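Local structure of uncharacterized protein (Staphylococcus aureus subsp. aureus, 4H0A) at residues W44-K50 / E88-V93; F65-Y69 / E175-D179; G130-E134 / S189-E193; E140-Q145 / V157-Q161. The protein is of unknown function but belongs to the CAP family of cysteine-rich secretory proteins, joining a CAP-associated N-terminal region to a CAP domain. One frame throughout, in Å; residues are numbered along the deposited sequence.

In the fold
Following the chain from its N terminus, contact 1 closes the first loop, laying residues 44-50, just ahead of helix 50-56, along strand 89-96 of the seven-stranded antiparallel sheet. Contact 2 opens inside that loop, at the turn between strands 61-65 and 69-76, and ends later on helix 174-180, so the two cross; they touch where Val91 CG2 meets Tyr69 CE1 at 3.8 Å. Contact 3 joins strand 131-136 to the linker before helix 201-219; it crosses contact 2, and Ala178 CB lies 3.5 Å from Glu192 OE2. Contact 4, a short-range closure of helix 139-144 on strand 153-159, falls within the spans of both contacts 2 and 3.

Contact 1: W44-K50 / E88-V93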
loop_
_atom_site.group_PDB
_atom_site.type_symbol
_atom_site.label_atom_id
_atom_site.label_comp_id
_atom_site.label_asym_id
_atom_site.label_seq_id
_atom_site.Cartn_x
_atom_site.Cartn_y
_atom_site.Cartn_z
ATOM N N TRP A 44 -18.027 1.033 5.850
ATOM C CA TRP A 44 -18.244 1.063 4.400
ATOM C C TRP A 44 -18.130 -0.334 3.798
ATOM O O TRP A 44 -18.754 -0.588 2.782
ATOM C CB TRP A 44 -17.248 1.992 3.679
ATOM C CG TRP A 44 -17.178 3.406 4.190
ATOM C CD1 TRP A 44 -18.000 4.005 5.101
ATOM C CD2 TRP A 44 -16.261 4.416 3.754
ATOM N NE1 TRP A 44 -17.616 5.311 5.296
ATOM C CE2 TRP A 44 -16.577 5.601 4.450
ATOM C CE3 TRP A 44 -15.205 4.435 2.831
ATOM C CZ2 TRP A 44 -15.835 6.773 4.297
ATOM C CZ3 TRP A 44 -14.502 5.611 2.644
ATOM C CH2 TRP A 44 -14.802 6.753 3.390
ATOM N N VAL A 45 -17.345 -1.241 4.417
ATOM C CA VAL A 45 -17.160 -2.589 3.869
ATOM C C VAL A 45 -18.511 -3.311 3.875
ATOM O O VAL A 45 -19.193 -3.329 4.900
ATOM C CB VAL A 45 -16.054 -3.372 4.623
ATOM C CG1 VAL A 45 -15.944 -4.810 4.104
ATOM C CG2 VAL A 45 -14.705 -2.653 4.506
ATOM N N GLY A 46 -18.898 -3.840 2.716
ATOM C CA GLY A 46 -20.171 -4.529 2.533
ATOM C C GLY A 46 -21.253 -3.655 1.932
ATOM O O GLY A 46 -22.273 -4.185 1.494
ATOM N N LYS A 47 -21.058 -2.319 1.888
ATOM C CA LYS A 47 -22.046 -1.409 1.299
ATOM C C LYS A 47 -21.808 -1.246 -0.186
ATOM O O LYS A 47 -20.716 -1.536 -0.678
ATOM C CB LYS A 47 -22.002 -0.033 1.969
ATOM C CG LYS A 47 -22.412 -0.052 3.429
ATOM C CD LYS A 47 -22.527 1.363 3.976
ATOM C CE LYS A 47 -23.148 1.409 5.348
ATOM N NZ LYS A 47 -23.022 2.759 5.955
ATOM N N ASP A 48 -22.824 -0.756 -0.903
ATOM C CA ASP A 48 -22.708 -0.504 -2.335
ATOM C C ASP A 48 -21.853 0.735 -2.539
ATOM O O ASP A 48 -21.918 1.659 -1.729
ATOM C CB ASP A 48 -24.093 -0.332 -2.972
ATOM C CG ASP A 48 -24.051 -0.309 -4.487
ATOM O OD1 ASP A 48 -23.721 0.756 -5.058
ATOM O OD2 ASP A 48 -24.327 -1.359 -5.101
ATOM N N ILE A 49 -21.053 0.761 -3.620
ATOM C CA ILE A 49 -20.169 1.896 -3.918
ATOM C C ILE A 49 -20.953 3.226 -4.079
ATOM O O ILE A 49 -20.402 4.281 -3.763
ATOM C CB ILE A 49 -19.269 1.607 -5.149
ATOM C CG1 ILE A 49 -18.130 2.645 -5.287
ATOM C CG2 ILE A 49 -20.066 1.498 -6.470
ATOM C CD1 ILE A 49 -17.253 2.850 -4.052
ATOM N N LYS A 50 -22.242 3.169 -4.480
ATOM C CA LYS A 50 -23.103 4.361 -4.619
ATOM C C LYS A 50 -23.231 5.157 -3.300
ATOM O O LYS A 50 -23.490 6.357 -3.346
ATOM C CB LYS A 50 -24.505 3.968 -5.104
ATOM C CG LYS A 50 -24.566 3.526 -6.568
ATOM C CD LYS A 50 -25.950 2.939 -6.908
ATOM C CE LYS A 50 -25.901 1.699 -7.759
ATOM N NZ LYS A 50 -27.171 0.928 -7.685
ATOM N N GLU A 88 -19.820 -4.055 -7.495
ATOM C CA GLU A 88 -20.226 -2.775 -6.907
ATOM C C GLU A 88 -20.300 -2.802 -5.368
ATOM O O GLU A 88 -20.617 -1.768 -4.791
ATOM C CB GLU A 88 -21.570 -2.278 -7.488
ATOM C CG GLU A 88 -21.595 -2.229 -9.007
ATOM C CD GLU A 88 -22.862 -1.656 -9.611
ATOM O OE1 GLU A 88 -23.809 -1.349 -8.849
ATOM O OE2 GLU A 88 -22.909 -1.522 -10.857
ATOM N N GLU A 89 -19.945 -3.919 -4.697
ATOM C CA GLU A 89 -19.932 -3.992 -3.228
ATOM C C GLU A 89 -18.554 -3.629 -2.749
ATOM O O GLU A 89 -17.590 -4.190 -3.253
ATOM C CB GLU A 89 -20.295 -5.410 -2.742
ATOM C CG GLU A 89 -20.456 -5.511 -1.232
ATOM C CD GLU A 89 -20.796 -6.900 -0.723
ATOM O OE1 GLU A 89 -20.154 -7.876 -1.172
ATOM O OE2 GLU A 89 -21.675 -7.005 0.163
ATOM N N ILE A 90 -18.443 -2.762 -1.738
ATOM C CA ILE A 90 -17.145 -2.395 -1.187
ATOM C C ILE A 90 -16.581 -3.592 -0.413
ATOM O O ILE A 90 -17.250 -4.099 0.495
ATOM C CB ILE A 90 -17.262 -1.144 -0.290
ATOM C CG1 ILE A 90 -17.732 0.086 -1.124
ATOM C CG2 ILE A 90 -15.914 -0.846 0.419
ATOM C CD1 ILE A 90 -18.234 1.277 -0.246
ATOM N N VAL A 91 -15.371 -4.056 -0.779
ATOM C CA VAL A 91 -14.717 -5.182 -0.085
ATOM C C VAL A 91 -13.449 -4.724 0.650
ATOM O O VAL A 91 -12.889 -5.505 1.416
ATOM C CB VAL A 91 -14.390 -6.355 -1.037
ATOM C CG1 VAL A 91 -15.666 -6.952 -1.629
ATOM C CG2 VAL A 91 -13.427 -5.938 -2.146
ATOM N N SER A 92 -12.973 -3.492 0.400
ATOM C CA SER A 92 -11.767 -3.004 1.044
ATOM C C SER A 92 -11.686 -1.506 0.981
ATOM O O SER A 92 -12.121 -0.917 -0.011
ATOM C CB SER A 92 -10.542 -3.592 0.355
ATOM O OG SER A 92 -9.341 -3.113 0.929
ATOM N N VAL A 93 -11.106 -0.888 2.027
ATOM C CA VAL A 93 -10.873 0.554 2.063
ATOM C C VAL A 93 -9.527 0.812 2.700
ATOM O O VAL A 93 -9.370 0.552 3.892
ATOM C CB VAL A 93 -11.972 1.375 2.794
ATOM C CG1 VAL A 93 -11.645 2.879 2.736
ATOM C CG2 VAL A 93 -13.351 1.110 2.198
HETATM O O HOH W 1 -25.901 -1.792 -7.218
#
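Ile90 points its side chain into the curve of residues 44-50, where its CD1 lies 4.1 Å from Trp44 CB and its CG1 4.1 Å from Ile49 CD1. It buries 112 Å², the largest share of any residue in the contact. Further along the strand Val93 CG2 reaches Trp44 CE3 at 3.9 Å; Leu52 touches both Trp44 and Ile90, extending the same apolar cluster. Val91 and Ser92, both facing Ser84 on strand 79-86, form a classic beta bulge.

The backbones are fastened by three hydrogen bonds: Gly46 N to Ile90 O, Ile90 N to Lys47 O and Ile49 N to Glu88 O, each 2.8 Å. Only Asp48 and Glu89 form a bridge, with their CA atoms 4.5 Å apart. A type II turn from Trp44 to Lys47, closed by Lys47 N to Trp44 O at 3.0 Å, puts Gly46 at phi 98°, a value at which a CB would jam against the preceding carbonyl.

At the exposed end one water accepts from Lys50 NZ (3.0 Å) and donates to Asp48 OD2 and Glu88 OE1 (both 2.7 Å), linking two carboxylates that lie only 3.8 Å apart. Asp48 OD1 accepts from Lys50 N at 2.9 Å, a side-chain cap. The loop ahead of helix 50-56 thus pairs through a single bridge with strand 89-96 of the seven-stranded antiparallel sheet in the CAP-associated N-terminal region.

Contact 2: F65-Y69 / E175-D179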
loop_
_atom_site.group_PDB
_atom_site.type_symbol
_atom_site.label_atom_id
_atom_site.label_comp_id
_atom_site.label_asym_id
_atom_site.label_seq_id
_atom_site.Cartn_x
_atom_site.Cartn_y
_atom_site.Cartn_z
ATOM N N PHE A 65 -8.667 -4.021 -11.736
ATOM C CA PHE A 65 -7.429 -4.751 -11.494
ATOM C C PHE A 65 -7.764 -6.260 -11.575
ATOM O O PHE A 65 -8.917 -6.605 -11.858
ATOM C CB PHE A 65 -6.697 -4.303 -10.237
ATOM C CG PHE A 65 -7.347 -4.546 -8.910
ATOM C CD1 PHE A 65 -8.190 -3.599 -8.357
ATOM C CD2 PHE A 65 -6.939 -5.606 -8.107
ATOM C CE1 PHE A 65 -8.697 -3.765 -7.073
ATOM C CE2 PHE A 65 -7.446 -5.766 -6.823
ATOM C CZ PHE A 65 -8.302 -4.830 -6.304
ATOM N N ARG A 66 -6.747 -7.133 -11.524
ATOM C CA ARG A 66 -6.940 -8.588 -11.711
ATOM C C ARG A 66 -8.004 -9.198 -10.785
ATOM O O ARG A 66 -8.275 -8.685 -9.710
ATOM C CB ARG A 66 -5.616 -9.377 -11.525
ATOM C CG ARG A 66 -4.832 -8.995 -10.268
ATOM C CD ARG A 66 -4.034 -10.122 -9.644
ATOM N NE ARG A 66 -2.881 -10.518 -10.455
ATOM C CZ ARG A 66 -1.790 -11.134 -9.996
ATOM N NH1 ARG A 66 -1.673 -11.428 -8.702
ATOM N NH2 ARG A 66 -0.801 -11.451 -10.824
ATOM N N ASP A 67 -8.572 -10.316 -11.228
ATOM C CA ASP A 67 -9.574 -11.121 -10.524
ATOM C C ASP A 67 -10.924 -10.397 -10.354
ATOM O O ASP A 67 -11.679 -10.730 -9.441
ATOM C CB ASP A 67 -9.045 -11.609 -9.159
ATOM C CG ASP A 67 -7.635 -12.148 -9.233
ATOM O OD1 ASP A 67 -7.339 -12.911 -10.179
ATOM O OD2 ASP A 67 -6.811 -11.763 -8.383
ATOM N N GLY A 68 -11.253 -9.488 -11.266
ATOM C CA GLY A 68 -12.562 -8.851 -11.300
ATOM C C GLY A 68 -12.876 -7.800 -10.261
ATOM O O GLY A 68 -14.058 -7.550 -10.010
ATOM N N TYR A 69 -11.852 -7.135 -9.689
ATOM C CA TYR A 69 -12.073 -6.050 -8.744
ATOM C C TYR A 69 -11.980 -4.695 -9.457
ATOM O O TYR A 69 -11.430 -4.599 -10.555
ATOM C CB TYR A 69 -11.055 -6.090 -7.603
ATOM C CG TYR A 69 -11.193 -7.295 -6.703
ATOM C CD1 TYR A 69 -12.079 -7.292 -5.632
ATOM C CD2 TYR A 69 -10.422 -8.429 -6.907
ATOM C CE1 TYR A 69 -12.192 -8.395 -4.785
ATOM C CE2 TYR A 69 -10.527 -9.538 -6.070
ATOM C CZ TYR A 69 -11.401 -9.510 -4.996
ATOM O OH TYR A 69 -11.533 -10.590 -4.153
ATOM N N GLU A 175 -12.146 -12.383 1.824
ATOM C CA GLU A 175 -11.849 -12.773 0.428
ATOM C C GLU A 175 -10.836 -11.805 -0.162
ATOM O O GLU A 175 -9.950 -12.276 -0.869
ATOM C CB GLU A 175 -13.064 -12.981 -0.511
ATOM C CG GLU A 175 -14.388 -12.384 -0.091
ATOM C CD GLU A 175 -15.090 -12.993 1.109
ATOM O OE1 GLU A 175 -15.280 -14.230 1.145
ATOM O OE2 GLU A 175 -15.412 -12.222 2.042
HETATM N N MSE A 176 -10.861 -10.493 0.201
HETATM C CA MSE A 176 -9.819 -9.587 -0.292
HETATM C C MSE A 176 -8.484 -9.971 0.332
HETATM O O MSE A 176 -7.461 -9.971 -0.346
HETATM C CB MSE A 176 -10.142 -8.104 0.032
HETATM C CG MSE A 176 -9.103 -7.127 -0.502
HETATM SE SE MSE A 176 -9.374 -6.844 -2.397
HETATM C CE MSE A 176 -8.043 -7.865 -3.126
ATOM N N LEU A 177 -8.491 -10.276 1.623
ATOM C CA LEU A 177 -7.283 -10.665 2.338
ATOM C C LEU A 177 -6.651 -11.933 1.703
ATOM O O LEU A 177 -5.442 -11.963 1.491
ATOM C CB LEU A 177 -7.640 -10.905 3.819
ATOM C CG LEU A 177 -6.513 -10.979 4.816
ATOM C CD1 LEU A 177 -5.747 -9.685 4.902
ATOM C CD2 LEU A 177 -7.058 -11.309 6.191
ATOM N N ALA A 178 -7.464 -12.934 1.331
ATOM C CA ALA A 178 -6.944 -14.145 0.666
ATOM C C ALA A 178 -6.369 -13.818 -0.722
ATOM O O ALA A 178 -5.363 -14.397 -1.132
ATOM C CB ALA A 178 -8.044 -15.184 0.516
ATOM N N ASP A 179 -7.003 -12.887 -1.436
ATOM C CA ASP A 179 -6.547 -12.481 -2.758
ATOM C C ASP A 179 -5.219 -11.692 -2.662
ATOM O O ASP A 179 -4.280 -12.016 -3.385
ATOM C CB ASP A 179 -7.640 -11.660 -3.439
ATOM C CG ASP A 179 -7.416 -11.454 -4.917
ATOM O OD1 ASP A 179 -6.752 -10.470 -5.279
ATOM O OD2 ASP A 179 -7.927 -12.271 -5.710
#
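Two carboxylates meet almost head-on here, Asp67 OD2 lying 2.9 Å from Asp179 OD2, a close approach of two like-charged groups with no hydrogen bond between them. His194 binds Asp67 OD2 from outside the pair. The apolar half of the interface is a Met-aromatic contact between the turn joining strands 61-65 and 69-76 and helix 174-180, which lies against strand 89-96 in the middle of the seven-stranded antiparallel sheet, with Leu177 and Ala178 on strands 125-128 and 131-136. Met176, present as selenomethionine, places SE 4.2 Å from the centroid of the Tyr69 ring and 20° off its normal, while CE sits 4.3 Å away at 15°, a CH-pi contact over the ring face. Lys86 makes a cation-pi contact with the same ring. In the turn Phe65 N bonds to Tyr69 O at 3.1 Å, and the CA-to-CB bonds of both aromatics point toward the helix. Met176 CE is shared: besides lying over Tyr69, it meets the edge of the Phe65 ring, 4.3 Å from CE2.

Contact 3: G130-E134 / S189-E193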
loop_
_atom_site.group_PDB
_atom_site.type_symbol
_atom_site.label_atom_id
_atom_site.label_comp_id
_atom_site.label_asym_id
_atom_site.label_seq_id
_atom_site.Cartn_x
_atom_site.Cartn_y
_atom_site.Cartn_z
ATOM N N GLY A 130 -15.053 -22.314 1.395
ATOM C CA GLY A 130 -14.652 -23.620 1.918
ATOM C C GLY A 130 -13.157 -23.895 2.005
ATOM O O GLY A 130 -12.762 -24.861 2.661
ATOM N N LYS A 131 -12.301 -23.076 1.361
ATOM C CA LYS A 131 -10.849 -23.280 1.371
ATOM C C LYS A 131 -10.241 -22.575 2.573
ATOM O O LYS A 131 -10.448 -21.379 2.744
ATOM C CB LYS A 131 -10.231 -22.760 0.066
ATOM C CG LYS A 131 -8.762 -23.105 -0.125
ATOM C CD LYS A 131 -8.242 -22.585 -1.469
ATOM C CE LYS A 131 -6.749 -22.365 -1.468
ATOM N NZ LYS A 131 -6.276 -21.745 -2.738
ATOM N N LYS A 132 -9.481 -23.303 3.395
ATOM C CA LYS A 132 -8.872 -22.724 4.592
ATOM C C LYS A 132 -7.639 -21.884 4.247
ATOM O O LYS A 132 -6.831 -22.274 3.407
ATOM C CB LYS A 132 -8.491 -23.823 5.604
ATOM C CG LYS A 132 -7.752 -23.290 6.839
ATOM C CD LYS A 132 -7.903 -24.192 8.050
ATOM C CE LYS A 132 -6.750 -24.038 9.021
ATOM N NZ LYS A 132 -7.071 -24.598 10.360
ATOM N N TYR A 133 -7.515 -20.731 4.914
ATOM C CA TYR A 133 -6.371 -19.827 4.826
ATOM C C TYR A 133 -5.867 -19.575 6.230
ATOM O O TYR A 133 -6.663 -19.206 7.092
ATOM C CB TYR A 133 -6.755 -18.503 4.156
ATOM C CG TYR A 133 -7.008 -18.650 2.678
ATOM C CD1 TYR A 133 -8.258 -19.006 2.200
ATOM C CD2 TYR A 133 -5.978 -18.507 1.758
ATOM C CE1 TYR A 133 -8.489 -19.181 0.839
ATOM C CE2 TYR A 133 -6.197 -18.672 0.393
ATOM C CZ TYR A 133 -7.454 -19.020 -0.063
ATOM O OH TYR A 133 -7.670 -19.182 -1.411
ATOM N N GLU A 134 -4.578 -19.816 6.485
ATOM C CA GLU A 134 -3.977 -19.557 7.792
ATOM C C GLU A 134 -2.685 -18.792 7.584
ATOM O O GLU A 134 -1.829 -19.245 6.825
ATOM C CB GLU A 134 -3.730 -20.849 8.567
ATOM C CG GLU A 134 -3.474 -20.575 10.038
ATOM C CD GLU A 134 -3.155 -21.799 10.867
ATOM O OE1 GLU A 134 -2.991 -22.893 10.280
ATOM O OE2 GLU A 134 -3.043 -21.659 12.106
ATOM N N SER A 189 -1.962 -24.261 3.820
ATOM C CA SER A 189 -2.681 -23.384 2.889
ATOM C C SER A 189 -2.008 -23.353 1.510
ATOM O O SER A 189 -0.826 -23.682 1.391
ATOM C CB SER A 189 -2.764 -21.969 3.454
ATOM O OG SER A 189 -3.458 -21.936 4.691
ATOM N N THR A 190 -2.769 -22.956 0.474
ATOM C CA THR A 190 -2.293 -22.844 -0.911
ATOM C C THR A 190 -2.608 -21.445 -1.427
ATOM O O THR A 190 -3.724 -20.961 -1.236
ATOM C CB THR A 190 -2.938 -23.924 -1.801
ATOM O OG1 THR A 190 -2.729 -25.211 -1.216
ATOM C CG2 THR A 190 -2.389 -23.917 -3.226
ATOM N N SER A 191 -1.631 -20.799 -2.083
ATOM C CA SER A 191 -1.799 -19.455 -2.643
ATOM C C SER A 191 -2.788 -19.481 -3.824
ATOM O O SER A 191 -2.784 -20.436 -4.608
ATOM C CB SER A 191 -0.447 -18.903 -3.096
ATOM O OG SER A 191 -0.552 -17.631 -3.713
ATOM N N GLU A 192 -3.648 -18.449 -3.932
ATOM C CA GLU A 192 -4.639 -18.359 -5.014
ATOM C C GLU A 192 -3.988 -18.178 -6.380
ATOM O O GLU A 192 -2.934 -17.545 -6.479
ATOM C CB GLU A 192 -5.601 -17.167 -4.799
ATOM C CG GLU A 192 -6.632 -17.353 -3.702
ATOM C CD GLU A 192 -7.682 -16.257 -3.622
ATOM O OE1 GLU A 192 -7.659 -15.331 -4.465
ATOM O OE2 GLU A 192 -8.548 -16.340 -2.721
ATOM N N GLU A 193 -4.645 -18.692 -7.434
ATOM C CA GLU A 193 -4.208 -18.501 -8.818
ATOM C C GLU A 193 -4.819 -17.191 -9.303
ATOM O O GLU A 193 -5.882 -16.803 -8.811
ATOM C CB GLU A 193 -4.620 -19.684 -9.707
ATOM C CG GLU A 193 -3.942 -20.989 -9.323
ATOM C CD GLU A 193 -4.268 -22.177 -10.208
ATOM O OE1 GLU A 193 -4.871 -21.977 -11.287
ATOM O OE2 GLU A 193 -3.902 -23.313 -9.828
#
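Ser189, Tyr133 and Lys131 bury 65, 53 and 50 Å² respectively, most of the contact's area, and Ser189 and Lys131 make its two cross-segment hydrogen bonds. Ser189 turns its side chain onto the strand backbone, and OG accepts from Glu134 N at 3.0 Å with an N-H...O angle of 145°. Lys131, extended with all four chi angles near t, spans to the linker backbone and donates from NZ to Thr190 O at 3.1 Å; the same NZ makes a weak hydrogen bond to Tyr133 OH at 3.2 Å. The Tyr133 ring follows the linker: CE2 is 3.7 Å from Thr190 O, and OH is 3.1 Å from Glu192 CG. The touching parts run 118° apart, so the linker passes obliquely over the strand. Strand 131-136 is the middle of a three-stranded antiparallel sheet, between 125-128 and 184-185; Tyr133 touches Val128, Tyr133 and Glu192 both rest on Ala178 of helix 174-180, and residues 189-193 lead from strand 184-185 toward helix 201-219.

Contact 4: E140-Q145 / V157-Q161; sequences EDLKTQ and VYSDQ
This is a helix-to-strand junction at one margin of the seven-stranded antiparallel sheet: helix 139-144 runs straight into strand 145-150, and its C-terminal end is docked on the neighbouring strand 153-159. The axes of helix 140-144 and strand 157-159 approach to 7.6 Å at 94°. The helix runs to Thr144, whose phi/psi of -122/1° are already distorted, and Gln145 is the first to leave, at -147/39°; residues 157-159 are extended. In register, Thr144 CA lies 4.4 Å from Ser159 CA and Gln145 CA 4.7 Å from Tyr158 CA.

Among the backbone contacts, Ser159 N donates to Thr144 O at 3.0 Å and 167°, and Tyr158 CA adds a CA-H...O contact to that carbonyl at 3.4 Å. Gln145 CA approaches Val157 O at 3.4 Å, and Lys143 O lies 3.8 Å from Ser159 CB. The helix ends with Thr144 N to Glu140 O (2.9 Å) and Gln145 N to Asp141 O (2.8 Å).

In the side-chain packing, Thr144, chi1 p, buries 82 Å² and sets CG2 4.3 Å from Gln161 CG; its OG1 is hydrogen-bonded to His287 of helix 282-290, with Asn291 also within reach. Tyr158, chi1 m, brings CE1 3.7 Å from Gln145 CG.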
loop_
_atom_site.group_PDB
_atom_site.type_symbol
_atom_site.label_atom_id
_atom_site.label_comp_id
_atom_site.label_asym_id
_atom_site.label_seq_id
_atom_site.Cartn_x
_atom_site.Cartn_y
_atom_site.Cartn_z
ATOM N N GLU A 140 7.775 -8.558 12.907
ATOM C CA GLU A 140 7.581 -7.273 12.240
ATOM C C GLU A 140 6.092 -7.063 11.888
ATOM O O GLU A 140 5.591 -5.949 12.060
ATOM C CB GLU A 140 8.454 -7.210 10.963
ATOM C CG GLU A 140 8.376 -5.907 10.178
ATOM C CD GLU A 140 9.300 -5.846 8.975
ATOM O OE1 GLU A 140 10.529 -5.996 9.163
ATOM O OE2 GLU A 140 8.800 -5.624 7.848
ATOM N N ASP A 141 5.388 -8.128 11.413
ATOM C CA ASP A 141 3.969 -8.033 11.022
ATOM C C ASP A 141 3.056 -7.668 12.199
ATOM O O ASP A 141 2.181 -6.830 12.034
ATOM C CB ASP A 141 3.463 -9.351 10.393
ATOM C CG ASP A 141 4.120 -9.747 9.083
ATOM O OD1 ASP A 141 4.460 -8.841 8.288
ATOM O OD2 ASP A 141 4.228 -10.965 8.819
ATOM N N LEU A 142 3.259 -8.267 13.377
ATOM C CA LEU A 142 2.397 -7.974 14.532
ATOM C C LEU A 142 2.537 -6.557 15.060
ATOM O O LEU A 142 1.566 -6.001 15.583
ATOM C CB LEU A 142 2.699 -8.934 15.690
ATOM C CG LEU A 142 2.263 -10.356 15.468
ATOM C CD1 LEU A 142 2.958 -11.273 16.437
ATOM C CD2 LEU A 142 0.757 -10.489 15.625
ATOM N N LYS A 143 3.745 -6.001 14.983
ATOM C CA LYS A 143 4.012 -4.661 15.511
ATOM C C LYS A 143 3.680 -3.562 14.495
ATOM O O LYS A 143 3.259 -2.484 14.911
ATOM C CB LYS A 143 5.489 -4.522 15.940
ATOM C CG LYS A 143 5.724 -4.629 17.449
ATOM C CD LYS A 143 5.521 -6.028 18.002
ATOM C CE LYS A 143 5.936 -6.096 19.451
ATOM N NZ LYS A 143 5.644 -7.420 20.063
ATOM N N THR A 144 3.915 -3.802 13.190
ATOM C CA THR A 144 3.771 -2.749 12.175
ATOM C C THR A 144 2.784 -3.030 11.032
ATOM O O THR A 144 2.631 -2.166 10.170
ATOM C CB THR A 144 5.163 -2.465 11.600
ATOM O OG1 THR A 144 5.581 -3.569 10.783
ATOM C CG2 THR A 144 6.195 -2.166 12.713
ATOM N N GLN A 145 2.107 -4.184 11.028
ATOM C CA GLN A 145 1.117 -4.536 10.003
ATOM C C GLN A 145 0.023 -5.377 10.645
ATOM O O GLN A 145 -0.442 -6.348 10.048
ATOM C CB GLN A 145 1.825 -5.323 8.888
ATOM C CG GLN A 145 1.169 -5.212 7.534
ATOM C CD GLN A 145 1.849 -6.072 6.496
ATOM O OE1 GLN A 145 2.757 -6.853 6.777
ATOM N NE2 GLN A 145 1.406 -5.971 5.272
ATOM N N VAL A 157 -3.494 -2.652 10.314
ATOM C CA VAL A 157 -3.065 -1.397 10.918
ATOM C C VAL A 157 -1.586 -1.211 10.624
ATOM O O VAL A 157 -0.763 -1.963 11.143
ATOM C CB VAL A 157 -3.351 -1.387 12.440
ATOM C CG1 VAL A 157 -3.046 -0.013 13.039
ATOM C CG2 VAL A 157 -4.794 -1.795 12.714
ATOM N N TYR A 158 -1.250 -0.206 9.812
ATOM C CA TYR A 158 0.131 0.071 9.423
ATOM C C TYR A 158 0.766 1.044 10.380
ATOM O O TYR A 158 0.243 2.143 10.545
ATOM C CB TYR A 158 0.173 0.640 8.005
ATOM C CG TYR A 158 -0.368 -0.329 6.981
ATOM C CD1 TYR A 158 0.391 -1.404 6.543
ATOM C CD2 TYR A 158 -1.657 -0.192 6.473
ATOM C CE1 TYR A 158 -0.102 -2.305 5.599
ATOM C CE2 TYR A 158 -2.166 -1.090 5.539
ATOM C CZ TYR A 158 -1.379 -2.136 5.088
ATOM O OH TYR A 158 -1.888 -3.002 4.153
ATOM N N SER A 159 1.884 0.656 11.004
ATOM C CA SER A 159 2.599 1.522 11.949
ATOM C C SER A 159 4.007 1.744 11.508
ATOM O O SER A 159 4.574 0.942 10.765
ATOM C CB SER A 159 2.627 0.935 13.355
ATOM O OG SER A 159 1.329 0.646 13.842
ATOM N N ASP A 160 4.593 2.810 12.035
ATOM C CA ASP A 160 5.956 3.195 11.738
ATOM C C ASP A 160 6.895 2.445 12.686
ATOM O O ASP A 160 6.636 2.395 13.886
ATOM C CB ASP A 160 6.070 4.714 11.913
ATOM C CG ASP A 160 7.259 5.363 11.242
ATOM O OD1 ASP A 160 7.500 5.074 10.058
ATOM O OD2 ASP A 160 7.932 6.189 11.898
ATOM N N GLN A 161 7.979 1.866 12.164
ATOM C CA GLN A 161 8.939 1.136 12.995
ATOM C C GLN A 161 9.746 2.123 13.875
ATOM O O GLN A 161 10.211 1.738 14.943
ATOM C CB GLN A 161 9.878 0.286 12.111
ATOM C CG GLN A 161 10.340 -1.020 12.745
ATOM C CD GLN A 161 11.064 -1.879 11.729
ATOM O OE1 GLN A 161 12.012 -1.429 11.073
ATOM N NE2 GLN A 161 10.641 -3.130 11.564
#